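Local structure of putative branched-chain amino acid transport system substrate-binding protein (Rhodopseudomonas palustris, 3TX6) at residues A[8-13]-A[289-294]; A[33-36]-A[42-45]; A[63-68]-A[92-97]; A[303-308]-A[313-318]. The protein probably serves as the periplasmic solute-binding component of an ABC transporter for lignin-derived aromatic acids, and here holds 3-(4-hydroxy-phenyl)pyruvic acid. All coordinates share one frame; numbering follows the deposited sequence. Where two conformers were deposited one is given.

Contact 1: residues A[8-13]-A[289-294]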
loop_
_atom_site.group_PDB
_atom_site.type_symbol
_atom_site.label_atom_id
_atom_site.label_comp_id
_atom_site.label_asym_id
_atom_site.label_seq_id
_atom_site.Cartn_x
_atom_site.Cartn_y
_atom_site.Cartn_z
ATOM N N ILE A 8 -4.655 -2.028 -25.048
ATOM C CA ILE A 8 -3.563 -1.957 -24.107
ATOM C C ILE A 8 -3.855 -3.052 -23.088
ATOM O O ILE A 8 -4.961 -3.143 -22.564
ATOM C CB ILE A 8 -3.509 -0.578 -23.500
ATOM C CG1 ILE A 8 -3.250 0.466 -24.653
ATOM C CG2 ILE A 8 -2.470 -0.498 -22.396
ATOM C CD1 ILE A 8 -3.635 1.809 -24.228
ATOM N N THR A 9 -2.881 -3.920 -22.865
ATOM C CA THR A 9 -3.078 -5.152 -22.098
ATOM C C THR A 9 -2.423 -4.970 -20.734
ATOM O O THR A 9 -1.227 -4.718 -20.641
ATOM C CB THR A 9 -2.497 -6.367 -22.852
ATOM O OG1 THR A 9 -3.105 -6.418 -24.159
ATOM C CG2 THR A 9 -2.734 -7.695 -22.081
ATOM N N ILE A 10 -3.193 -5.206 -19.686
ATOM C CA ILE A 10 -2.758 -4.976 -18.313
ATOM C C ILE A 10 -3.068 -6.243 -17.544
ATOM O O ILE A 10 -4.210 -6.668 -17.467
ATOM C CB ILE A 10 -3.526 -3.831 -17.684
ATOM C CG1 ILE A 10 -3.279 -2.556 -18.504
ATOM C CG2 ILE A 10 -3.129 -3.598 -16.196
ATOM C CD1 ILE A 10 -4.360 -1.542 -18.394
ATOM N N GLY A 11 -2.029 -6.838 -16.960
ATOM C CA GLY A 11 -2.221 -7.963 -16.054
ATOM C C GLY A 11 -2.058 -7.574 -14.614
ATOM O O GLY A 11 -1.116 -6.861 -14.247
ATOM N N ILE A 12 -2.963 -8.083 -13.792
ATOM C CA ILE A 12 -3.021 -7.753 -12.383
ATOM C C ILE A 12 -3.064 -9.037 -11.571
ATOM O O ILE A 12 -3.955 -9.869 -11.776
ATOM C CB ILE A 12 -4.255 -6.910 -12.076
ATOM C CG1 ILE A 12 -4.298 -5.706 -13.053
ATOM C CG2 ILE A 12 -4.247 -6.466 -10.601
ATOM C CD1 ILE A 12 -5.384 -4.693 -12.798
ATOM N N THR A 13 -2.110 -9.183 -10.641
ATOM C CA THR A 13 -2.169 -10.259 -9.669
ATOM C C THR A 13 -2.334 -9.673 -8.289
ATOM O O THR A 13 -1.546 -8.828 -7.873
ATOM C CB THR A 13 -0.929 -11.232 -9.753
ATOM O OG1 THR A 13 -1.148 -12.378 -8.882
ATOM C CG2 THR A 13 0.413 -10.562 -9.527
ATOM N N ASP A 289 -5.536 4.108 -8.340
ATOM C CA ASP A 289 -4.493 5.094 -8.631
ATOM C C ASP A 289 -3.540 4.591 -9.720
ATOM O O ASP A 289 -3.030 5.378 -10.497
ATOM C CB ASP A 289 -3.712 5.402 -7.378
ATOM C CG ASP A 289 -4.491 6.228 -6.382
ATOM O OD1 ASP A 289 -5.608 6.672 -6.724
ATOM O OD2 ASP A 289 -3.948 6.477 -5.287
ATOM N N ALA A 290 -3.274 3.281 -9.753
ATOM C CA ALA A 290 -2.422 2.739 -10.794
ATOM C C ALA A 290 -2.994 3.088 -12.183
ATOM O O ALA A 290 -2.251 3.416 -13.139
ATOM C CB ALA A 290 -2.213 1.237 -10.644
ATOM N N PHE A 291 -4.313 3.044 -12.322
ATOM C CA PHE A 291 -4.969 3.447 -13.568
ATOM C C PHE A 291 -4.927 4.938 -13.798
ATOM O O PHE A 291 -4.852 5.353 -14.949
ATOM C CB PHE A 291 -6.379 2.875 -13.669
ATOM C CG PHE A 291 -6.397 1.396 -14.049
ATOM C CD1 PHE A 291 -6.142 0.407 -13.092
ATOM C CD2 PHE A 291 -6.656 1.011 -15.352
ATOM C CE1 PHE A 291 -6.148 -0.923 -13.450
ATOM C CE2 PHE A 291 -6.680 -0.325 -15.706
ATOM C CZ PHE A 291 -6.442 -1.293 -14.763
ATOM N N LYS A 292 -5.010 5.745 -12.743
ATOM C CA LYS A 292 -4.795 7.187 -12.894
ATOM C C LYS A 292 -3.387 7.429 -13.445
ATOM O O LYS A 292 -3.206 8.280 -14.319
ATOM C CB LYS A 292 -4.994 7.936 -11.571
ATOM C CG LYS A 292 -6.435 8.002 -11.072
ATOM C CD LYS A 292 -7.332 8.770 -12.049
ATOM C CE LYS A 292 -8.703 9.065 -11.480
ATOM N NZ LYS A 292 -9.618 9.882 -12.354
ATOM N N VAL A 293 -2.383 6.660 -12.988
ATOM C CA VAL A 293 -1.024 6.792 -13.556
ATOM C C VAL A 293 -1.030 6.441 -15.042
ATOM O O VAL A 293 -0.443 7.166 -15.869
ATOM C CB VAL A 293 0.022 5.987 -12.734
ATOM C CG1 VAL A 293 1.362 5.881 -13.470
ATOM C CG2 VAL A 293 0.154 6.555 -11.338
ATOM N N LEU A 294 -1.685 5.321 -15.388
ATOM C CA LEU A 294 -1.825 4.947 -16.778
ATOM C C LEU A 294 -2.535 6.006 -17.637
ATOM O O LEU A 294 -2.140 6.219 -18.794
ATOM C CB LEU A 294 -2.506 3.596 -16.942
ATOM C CG LEU A 294 -1.731 2.382 -16.405
ATOM C CD1 LEU A 294 -2.466 1.085 -16.778
ATOM C CD2 LEU A 294 -0.285 2.398 -16.891
#
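Phe291 and Leu294, one helical turn apart, meet Ile10 and Ile12 of strand 8-13 in a wholly apolar, buried contact. Phe291 comes first along the helix. Its bond to CB does not aim at the strand, but CG lies anti to the carbonyl carbon (chi1 -77°), which swings the ring across to the isoleucines. In the conformer given, CD1 of Ile12 sits at the ring edge, in its plane, 3.9 Å from Phe291 CE1. On the other side of CZ, CD1 of Ile10 approaches the ring obliquely, 3.8 Å from Phe291 CE2. The far end of the ring thus fits between two methyls from residues two apart on the strand. Leu294 follows, its CB directed toward the strand; its CD1 meets Ile10 CD1 tip to tip at 3.6 Å. That methyl of Ile10 is therefore shared between the ring and the leucine. The axes lie 12.3 Å apart and run nearly antiparallel, at 158°, so the backbones stay well apart and these side chains span the gap. This is helix-on-sheet packing in a periplasmic binding protein: helix 282-304 lies against one face of the sheet that holds strand 8-14. Strands 41-49 and 72-75 flank strand 8-14 and add Leu43 and Met74 to the surroundings of Phe291, while Leu31 and Val34 reach the same ring from the loop after helix 21-29.

Contact 2: residues A[33-36]-A[42-45]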
loop_
_atom_site.group_PDB
_atom_site.type_symbol
_atom_site.label_atom_id
_atom_site.label_comp_id
_atom_site.label_asym_id
_atom_site.label_seq_id
_atom_site.Cartn_x
_atom_site.Cartn_y
_atom_site.Cartn_z
ATOM N N PHE A 33 -14.247 0.612 -11.589
ATOM C CA PHE A 33 -14.373 2.060 -11.544
ATOM C C PHE A 33 -13.291 2.818 -12.282
ATOM O O PHE A 33 -13.328 4.041 -12.335
ATOM C CB PHE A 33 -14.511 2.533 -10.111
ATOM C CG PHE A 33 -15.530 1.748 -9.344
ATOM C CD1 PHE A 33 -16.809 1.588 -9.844
ATOM C CD2 PHE A 33 -15.195 1.087 -8.190
ATOM C CE1 PHE A 33 -17.753 0.842 -9.163
ATOM C CE2 PHE A 33 -16.124 0.324 -7.535
ATOM C CZ PHE A 33 -17.413 0.194 -8.025
ATOM N N VAL A 34 -12.339 2.080 -12.842
ATOM C CA VAL A 34 -11.222 2.664 -13.599
ATOM C C VAL A 34 -11.612 2.815 -15.059
ATOM O O VAL A 34 -12.601 2.253 -15.509
ATOM C CB VAL A 34 -9.919 1.839 -13.423
ATOM C CG1 VAL A 34 -9.587 1.719 -11.927
ATOM C CG2 VAL A 34 -9.999 0.478 -14.073
ATOM N N ALA A 35 -10.781 3.537 -15.804
ATOM C CA ALA A 35 -10.999 3.767 -17.245
ATOM C C ALA A 35 -11.121 2.432 -17.960
ATOM O O ALA A 35 -10.374 1.497 -17.644
ATOM C CB ALA A 35 -9.842 4.541 -17.827
ATOM N N LYS A 36 -12.065 2.409 -18.911
ATOM C CA LYS A 36 -12.293 1.327 -19.874
ATOM C C LYS A 36 -11.367 1.426 -21.100
ATOM O O LYS A 36 -11.117 0.434 -21.779
ATOM C CB LYS A 36 -13.754 1.365 -20.380
ATOM C CG LYS A 36 -14.781 0.796 -19.417
ATOM C CD LYS A 36 -16.215 0.987 -19.922
ATOM C CE LYS A 36 -16.450 0.185 -21.195
ATOM N NZ LYS A 36 -17.593 0.657 -22.013
ATOM N N PRO A 42 -8.999 0.469 -26.150
ATOM C CA PRO A 42 -9.601 -0.308 -25.047
ATOM C C PRO A 42 -8.521 -0.921 -24.147
ATOM O O PRO A 42 -7.452 -1.331 -24.636
ATOM C CB PRO A 42 -10.410 -1.406 -25.749
ATOM C CG PRO A 42 -10.209 -1.236 -27.194
ATOM C CD PRO A 42 -9.226 -0.148 -27.465
ATOM N N LEU A 43 -8.805 -1.007 -22.855
ATOM C CA LEU A 43 -7.913 -1.650 -21.904
ATOM C C LEU A 43 -8.439 -3.089 -21.750
ATOM O O LEU A 43 -9.631 -3.327 -21.514
ATOM C CB LEU A 43 -7.946 -0.928 -20.571
ATOM C CG LEU A 43 -7.591 0.550 -20.544
ATOM C CD1 LEU A 43 -7.401 1.012 -19.105
ATOM C CD2 LEU A 43 -6.369 0.843 -21.409
ATOM N N LYS A 44 -7.536 -4.037 -21.919
ATOM C CA LYS A 44 -7.817 -5.432 -21.710
ATOM C C LYS A 44 -7.139 -5.752 -20.389
ATOM O O LYS A 44 -5.918 -5.777 -20.307
ATOM C CB LYS A 44 -7.235 -6.280 -22.846
ATOM C CG LYS A 44 -7.356 -7.768 -22.621
ATOM C CD LYS A 44 -8.793 -8.239 -22.710
ATOM C CE LYS A 44 -8.915 -9.767 -22.645
ATOM N NZ LYS A 44 -10.321 -10.238 -22.458
ATOM N N VAL A 45 -7.928 -5.998 -19.356
ATOM C CA VAL A 45 -7.428 -6.158 -18.003
ATOM C C VAL A 45 -7.692 -7.623 -17.597
ATOM O O VAL A 45 -8.828 -8.129 -17.642
ATOM C CB VAL A 45 -8.134 -5.194 -17.024
ATOM C CG1 VAL A 45 -7.619 -5.403 -15.603
ATOM C CG2 VAL A 45 -7.962 -3.746 -17.457
#
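Leu43 meets segment 33-36 in two ways, offering its backbone N-H to one carbonyl and laying its side chain along the same backbone. Its N donates to Lys36 O at 2.9 Å, nearly straight at 169°. With CG of Leu43 anti to its carbonyl carbon (chi1 -58°), the side chain stays beside its own N, on the side from which Lys36 approaches. CB and CG consequently lie alongside the accepting oxygen, Leu43 CG being 3.7 Å from Lys36 O. The extended second torsion, -168°, carries CD1 one residue further back, to 3.3 Å from Ala35 O. The same methyl approaches Ala35 CB only loosely, at 4.5 Å, so the leucine packs more on peptide groups than on side chains. Lys36 directs its side chain away from the strand and meets it through its backbone, chiefly the carbonyl. Pro42 adds a marginal touch, its CA 3.7 Å from Lys36 O. Between the segments the chain turns back through the short strand 37-38, which pairs antiparallel with strand 41-49 at the border of the sheet. Leu43 also packs on Ile8 and Ile10 of the adjoining strand and on Phe291 of helix 282-304. The chemistry is thus divided: the one hydrogen bond between the segments uses backbone atoms, so the lysine side chain takes no part in it, while the leucine places apolar carbon beside the bonded carbonyl and its predecessor.

Contact 3: residues A[63-68]-A[92-97]; sequences RFVTES and AQVPHI
Val65 faces Ala92 and Val94 with both of its methyl branches, each serving a different partner. CG2 meets the methyl of Ala92, 3.6 Å from Ala92 CB; CG1 lies against Val94, 3.8 Å from Val94 CG2. The division follows from the rotamer: at chi1 -55°, CG1 stands beside the backbone N and CG2 between N and the carbonyl carbon, and the fork opens toward the other segment. The two valines cross obliquely rather than meeting end on, and Val94 CG2 nestles against the base of the fork as well, 4.0 Å from Val65 CB. Gln93 leaves the helix with positive phi (65°) and its CB points away, while Ala92 and Val94 on its two sides both point toward Val65. The contact joins the C-terminal part of helix 54-67 to the turn between helix 79-92 and strand 96-98, within the alternating helices and parallel strands of the periplasmic binding protein fold. Ile73 of strand 72-75 touches Val65 and Val94 alike. Near Val65 the helix takes a wider, pi-type turn, where Arg63 O accepts from both Glu67 N and Ser68 N. Arg63 and Glu67 bridge this turn by a side-on grip in the guanidinium plane: Arg63 NE reaches Glu67 OE1 at 3.0 Å, and Arg63 NH2 reaches the syn lone pair of Glu67 OE2 at 2.9 Å. This salt bridge belongs to the exposed side of the helix, remote from the valine contact.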
loop_
_atom_site.group_PDB
_atom_site.type_symbol
_atom_site.label_atom_id
_atom_site.label_comp_id
_atom_site.label_asym_id
_atom_site.label_seq_id
_atom_site.Cartn_x
_atom_site.Cartn_y
_atom_site.Cartn_z
ATOM N N ARG A 63 2.548 -15.456 -16.797
ATOM C CA ARG A 63 1.433 -15.653 -17.723
ATOM C C ARG A 63 1.088 -14.329 -18.391
ATOM O O ARG A 63 0.835 -14.255 -19.575
ATOM C CB ARG A 63 0.177 -16.164 -17.012
ATOM C CG ARG A 63 0.219 -17.617 -16.591
ATOM C CD ARG A 63 -1.065 -18.112 -15.934
ATOM N NE ARG A 63 -2.141 -18.020 -16.891
ATOM C CZ ARG A 63 -3.429 -17.975 -16.615
ATOM N NH1 ARG A 63 -3.881 -18.048 -15.394
ATOM N NH2 ARG A 63 -4.280 -17.873 -17.629
ATOM N N PHE A 64 1.115 -13.232 -17.641
ATOM C CA PHE A 64 0.796 -11.961 -18.231
ATOM C C PHE A 64 1.816 -11.559 -19.288
ATOM O O PHE A 64 1.457 -11.003 -20.314
ATOM C CB PHE A 64 0.735 -10.822 -17.199
ATOM C CG PHE A 64 -0.229 -11.046 -16.068
ATOM C CD1 PHE A 64 -1.448 -11.651 -16.276
ATOM C CD2 PHE A 64 0.060 -10.530 -14.807
ATOM C CE1 PHE A 64 -2.346 -11.802 -15.242
ATOM C CE2 PHE A 64 -0.811 -10.708 -13.765
ATOM C CZ PHE A 64 -2.025 -11.319 -13.984
ATOM N N VAL A 65 3.097 -11.763 -18.990
ATOM C CA VAL A 65 4.121 -11.119 -19.810
ATOM C C VAL A 65 4.323 -11.921 -21.064
ATOM O O VAL A 65 4.694 -11.310 -22.094
ATOM C CB VAL A 65 5.452 -10.744 -19.039
ATOM C CG1 VAL A 65 5.229 -9.876 -17.814
ATOM C CG2 VAL A 65 6.232 -11.941 -18.638
ATOM N N THR A 66 3.978 -13.213 -21.025
ATOM C CA THR A 66 4.222 -14.179 -22.088
ATOM C C THR A 66 2.943 -14.714 -22.842
ATOM O O THR A 66 2.821 -14.694 -24.083
ATOM C CB THR A 66 5.077 -15.342 -21.496
ATOM O OG1 THR A 66 6.491 -14.962 -21.414
ATOM C CG2 THR A 66 4.829 -16.572 -22.271
ATOM N N GLU A 67 1.946 -15.107 -22.106
ATOM C CA GLU A 67 0.701 -15.560 -22.659
ATOM C C GLU A 67 -0.147 -14.350 -23.138
ATOM O O GLU A 67 -0.683 -14.333 -24.263
ATOM C CB GLU A 67 0.064 -16.394 -21.542
ATOM C CG GLU A 67 -1.259 -17.062 -21.764
ATOM C CD GLU A 67 -1.860 -17.604 -20.457
ATOM O OE1 GLU A 67 -1.239 -18.443 -19.717
ATOM O OE2 GLU A 67 -2.997 -17.152 -20.137
ATOM N N SER A 68 -0.164 -13.286 -22.351
ATOM C CA SER A 68 -0.987 -12.121 -22.677
ATOM C C SER A 68 -0.209 -10.988 -23.324
ATOM O O SER A 68 -0.808 -10.041 -23.808
ATOM C CB SER A 68 -1.669 -11.591 -21.426
ATOM O OG SER A 68 -2.484 -12.582 -20.835
ATOM N N ALA A 92 11.566 -9.695 -17.755
ATOM C CA ALA A 92 10.800 -9.663 -18.987
ATOM C C ALA A 92 10.805 -8.249 -19.650
ATOM O O ALA A 92 10.359 -8.091 -20.796
ATOM C CB ALA A 92 9.360 -10.104 -18.747
ATOM N N GLN A 93 11.222 -7.246 -18.899
ATOM C CA GLN A 93 11.244 -5.860 -19.346
ATOM C C GLN A 93 9.857 -5.284 -19.608
ATOM O O GLN A 93 9.554 -4.782 -20.699
ATOM C CB GLN A 93 12.185 -5.697 -20.573
ATOM C CG GLN A 93 13.577 -6.287 -20.338
ATOM C CD GLN A 93 14.451 -6.028 -21.531
ATOM O OE1 GLN A 93 14.421 -6.778 -22.548
ATOM N NE2 GLN A 93 15.199 -4.960 -21.455
ATOM N N VAL A 94 9.018 -5.406 -18.595
ATOM C CA VAL A 94 7.651 -4.939 -18.632
ATOM C C VAL A 94 7.425 -3.996 -17.431
ATOM O O VAL A 94 7.763 -4.324 -16.323
ATOM C CB VAL A 94 6.661 -6.113 -18.560
ATOM C CG1 VAL A 94 5.200 -5.583 -18.591
ATOM C CG2 VAL A 94 6.920 -7.105 -19.695
ATOM N N PRO A 95 6.807 -2.821 -17.677
ATOM C CA PRO A 95 6.492 -1.942 -16.556
ATOM C C PRO A 95 5.650 -2.653 -15.515
ATOM O O PRO A 95 4.652 -3.320 -15.837
ATOM C CB PRO A 95 5.713 -0.797 -17.200
ATOM C CG PRO A 95 6.259 -0.761 -18.622
ATOM C CD PRO A 95 6.499 -2.192 -18.976
ATOM N N HIS A 96 6.019 -2.434 -14.261
ATOM C CA HIS A 96 5.338 -3.017 -13.119
ATOM C C HIS A 96 4.934 -1.945 -12.162
ATOM O O HIS A 96 5.777 -1.175 -11.679
ATOM C CB HIS A 96 6.312 -4.005 -12.442
ATOM C CG HIS A 96 5.843 -4.474 -11.099
ATOM N ND1 HIS A 96 6.695 -4.660 -10.044
ATOM C CD2 HIS A 96 4.558 -4.811 -10.643
ATOM C CE1 HIS A 96 5.978 -5.069 -8.979
ATOM N NE2 HIS A 96 4.674 -5.153 -9.340
ATOM N N ILE A 97 3.632 -1.874 -11.862
ATOM C CA ILE A 97 3.148 -0.983 -10.818
ATOM C C ILE A 97 2.772 -1.835 -9.590
ATOM O O ILE A 97 1.811 -2.637 -9.624
ATOM C CB ILE A 97 1.936 -0.145 -11.280
ATOM C CG1 ILE A 97 2.313 0.742 -12.451
ATOM C CG2 ILE A 97 1.458 0.701 -10.139
ATOM C CD1 ILE A 97 1.154 1.499 -13.116
#

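Contact 4: residues A[303-308]-A[313-318]; sequences KTAKPG and REAIRK
The guanidinium of Arg313, in the conformer given, comes obliquely to the backbone of Gly308, its NH1 4.4 Å from Gly308 C, a loose contact without a bond between the two. Gln310, at the start of the helix, accepts from Arg313 NH2 and so helps to place the group. The second guanidinium, that of Arg317, is met at its edge by Glu314 within the helix. Arg317 NE lies 3.0 Å from Glu314 OE1, which sits in the guanidinium plane although the nitrogen stands above the carboxylate plane by 45°. Arg317 NH2 completes the side-on salt bridge to Glu314 OE2 at 2.8 Å. Ala315 projects from the helix toward the other segment: its CB is 4.4 Å from Ala305 CB and 4.1 Å from Thr304 OG1. That hydroxyl is turned to the helix by a chi1 of 64°, which sets it between the backbone N and the carbonyl carbon. A short loop connects helix 282-304 to helix 310-322. Across it the chemistry is weak, small methyls and a hydroxyl in light van der Waals contact, while the salt bridge of Arg317 with Glu314 stays within helix 310-322 and Gly308 N turns to Asp71 instead.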
loop_
_atom_site.group_PDB
_atom_site.type_symbol
_atom_site.label_atom_id
_atom_site.label_comp_id
_atom_site.label_asym_id
_atom_site.label_seq_id
_atom_site.Cartn_x
_atom_site.Cartn_y
_atom_site.Cartn_z
ATOM N N LYS A 303 2.015 8.300 -28.407
ATOM C CA LYS A 303 2.534 9.238 -29.365
ATOM C C LYS A 303 3.582 8.638 -30.249
ATOM O O LYS A 303 3.661 9.042 -31.428
ATOM C CB LYS A 303 3.082 10.525 -28.735
ATOM C CG LYS A 303 2.032 11.392 -28.108
ATOM C CD LYS A 303 2.652 12.639 -27.465
ATOM C CE LYS A 303 1.585 13.557 -26.888
ATOM N NZ LYS A 303 2.209 14.765 -26.314
ATOM N N THR A 304 4.389 7.723 -29.688
ATOM C CA THR A 304 5.616 7.259 -30.337
ATOM C C THR A 304 5.739 5.733 -30.496
ATOM O O THR A 304 6.693 5.245 -31.086
ATOM C CB THR A 304 6.845 7.762 -29.587
ATOM O OG1 THR A 304 6.864 7.199 -28.272
ATOM C CG2 THR A 304 6.872 9.319 -29.533
ATOM N N ALA A 305 4.786 4.966 -29.977
ATOM C CA ALA A 305 4.882 3.516 -29.981
ATOM C C ALA A 305 3.498 2.898 -29.999
ATOM O O ALA A 305 2.536 3.437 -29.497
ATOM C CB ALA A 305 5.674 3.021 -28.753
ATOM N N LYS A 306 3.433 1.707 -30.559
ATOM C CA LYS A 306 2.211 0.953 -30.663
ATOM C C LYS A 306 2.071 -0.033 -29.507
ATOM O O LYS A 306 3.041 -0.733 -29.165
ATOM C CB LYS A 306 2.205 0.150 -31.976
ATOM C CG LYS A 306 2.435 0.958 -33.261
ATOM C CD LYS A 306 2.441 0.028 -34.505
ATOM C CE LYS A 306 2.819 0.742 -35.798
ATOM N NZ LYS A 306 2.696 -0.178 -36.988
ATOM N N PRO A 307 0.876 -0.142 -28.927
ATOM C CA PRO A 307 0.627 -1.152 -27.899
ATOM C C PRO A 307 1.031 -2.537 -28.370
ATOM O O PRO A 307 0.921 -2.879 -29.556
ATOM C CB PRO A 307 -0.879 -1.076 -27.671
ATOM C CG PRO A 307 -1.230 0.349 -28.036
ATOM C CD PRO A 307 -0.319 0.682 -29.189
ATOM N N GLY A 308 1.446 -3.356 -27.411
ATOM C CA GLY A 308 1.835 -4.730 -27.676
ATOM C C GLY A 308 3.242 -4.926 -28.185
ATOM O O GLY A 308 3.611 -6.037 -28.629
ATOM N N ARG A 313 6.386 -0.589 -24.204
ATOM C CA ARG A 313 6.803 -0.830 -22.836
ATOM C C ARG A 313 7.927 0.131 -22.428
ATOM O O ARG A 313 7.896 0.715 -21.331
ATOM C CB ARG A 313 7.191 -2.301 -22.660
ATOM C CG ARG A 313 6.002 -3.246 -22.834
ATOM C CD ARG A 313 6.327 -4.675 -22.414
ATOM N NE ARG A 313 7.287 -5.338 -23.295
ATOM C CZ ARG A 313 6.948 -6.018 -24.389
ATOM N NH1 ARG A 313 5.692 -6.141 -24.709
ATOM N NH2 ARG A 313 7.862 -6.608 -25.132
ATOM N N GLU A 314 8.890 0.331 -23.321
ATOM C CA GLU A 314 9.964 1.259 -23.065
ATOM C C GLU A 314 9.442 2.697 -22.947
ATOM O O GLU A 314 9.878 3.444 -22.090
ATOM C CB GLU A 314 11.032 1.122 -24.157
ATOM C CG GLU A 314 12.157 2.123 -24.068
ATOM C CD GLU A 314 13.099 1.888 -22.904
ATOM O OE1 GLU A 314 12.963 0.904 -22.158
ATOM O OE2 GLU A 314 14.043 2.695 -22.773
ATOM N N ALA A 315 8.506 3.084 -23.800
ATOM C CA ALA A 315 7.959 4.453 -23.779
ATOM C C ALA A 315 7.151 4.675 -22.491
ATOM O O ALA A 315 7.176 5.776 -21.941
ATOM C CB ALA A 315 7.112 4.746 -25.013
ATOM N N ILE A 316 6.463 3.639 -22.006
ATOM C CA ILE A 316 5.814 3.740 -20.709
ATOM C C ILE A 316 6.848 3.974 -19.609
ATOM O O ILE A 316 6.671 4.837 -18.740
ATOM C CB ILE A 316 4.931 2.521 -20.405
ATOM C CG1 ILE A 316 3.747 2.521 -21.379
ATOM C CG2 ILE A 316 4.487 2.504 -18.937
ATOM C CD1 ILE A 316 2.860 1.305 -21.289
ATOM N N ARG A 317 7.895 3.152 -19.616
ATOM C CA ARG A 317 8.991 3.307 -18.634
ATOM C C ARG A 317 9.510 4.744 -18.601
ATOM O O ARG A 317 9.665 5.340 -17.536
ATOM C CB ARG A 317 10.137 2.370 -18.929
ATOM C CG ARG A 317 11.214 2.331 -17.847
ATOM C CD ARG A 317 12.383 1.386 -18.198
ATOM N NE ARG A 317 13.240 1.857 -19.290
ATOM C CZ ARG A 317 14.267 2.700 -19.142
ATOM N NH1 ARG A 317 14.542 3.232 -17.962
ATOM N NH2 ARG A 317 14.999 3.062 -20.182
ATOM N N LYS A 318 9.807 5.286 -19.770
ATOM C CA LYS A 318 10.324 6.653 -19.835
ATOM C C LYS A 318 9.255 7.679 -19.416
ATOM O O LYS A 318 9.584 8.660 -18.751
ATOM C CB LYS A 318 10.868 6.992 -21.230
ATOM C CG LYS A 318 12.068 6.166 -21.643
ATOM C CD LYS A 318 13.324 6.477 -20.856
ATOM C CE LYS A 318 14.594 6.178 -21.659
ATOM N NZ LYS A 318 15.834 6.447 -20.860
#

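In the fold
All four contacts lie in the same lobe, and contacts 1, 2 and 3 reach one sheet. Contacts 1 and 2, with centres 8 Å apart, interlock: Ile8 O and Lys44 N are 2.8 Å apart, probably hydrogen-bonded, and Val34 CB packs on Phe291 CG at 3.6 Å. Contact 3 meets contact 1 through Phe64, whose CZ lies 3.3 Å from Ile12 O. Contact 4 shares helix 282-304 with contact 1 and touches contact 3, where Arg313 CD is 3.7 Å from Val94 CG2. Contact 2 touches neither contact 3 nor contact 4. The side chain of Ile12 is about 13 Å from the bound 3-(4-hydroxy-phenyl)pyruvic acid, so contact 1 lies well away from the ligand.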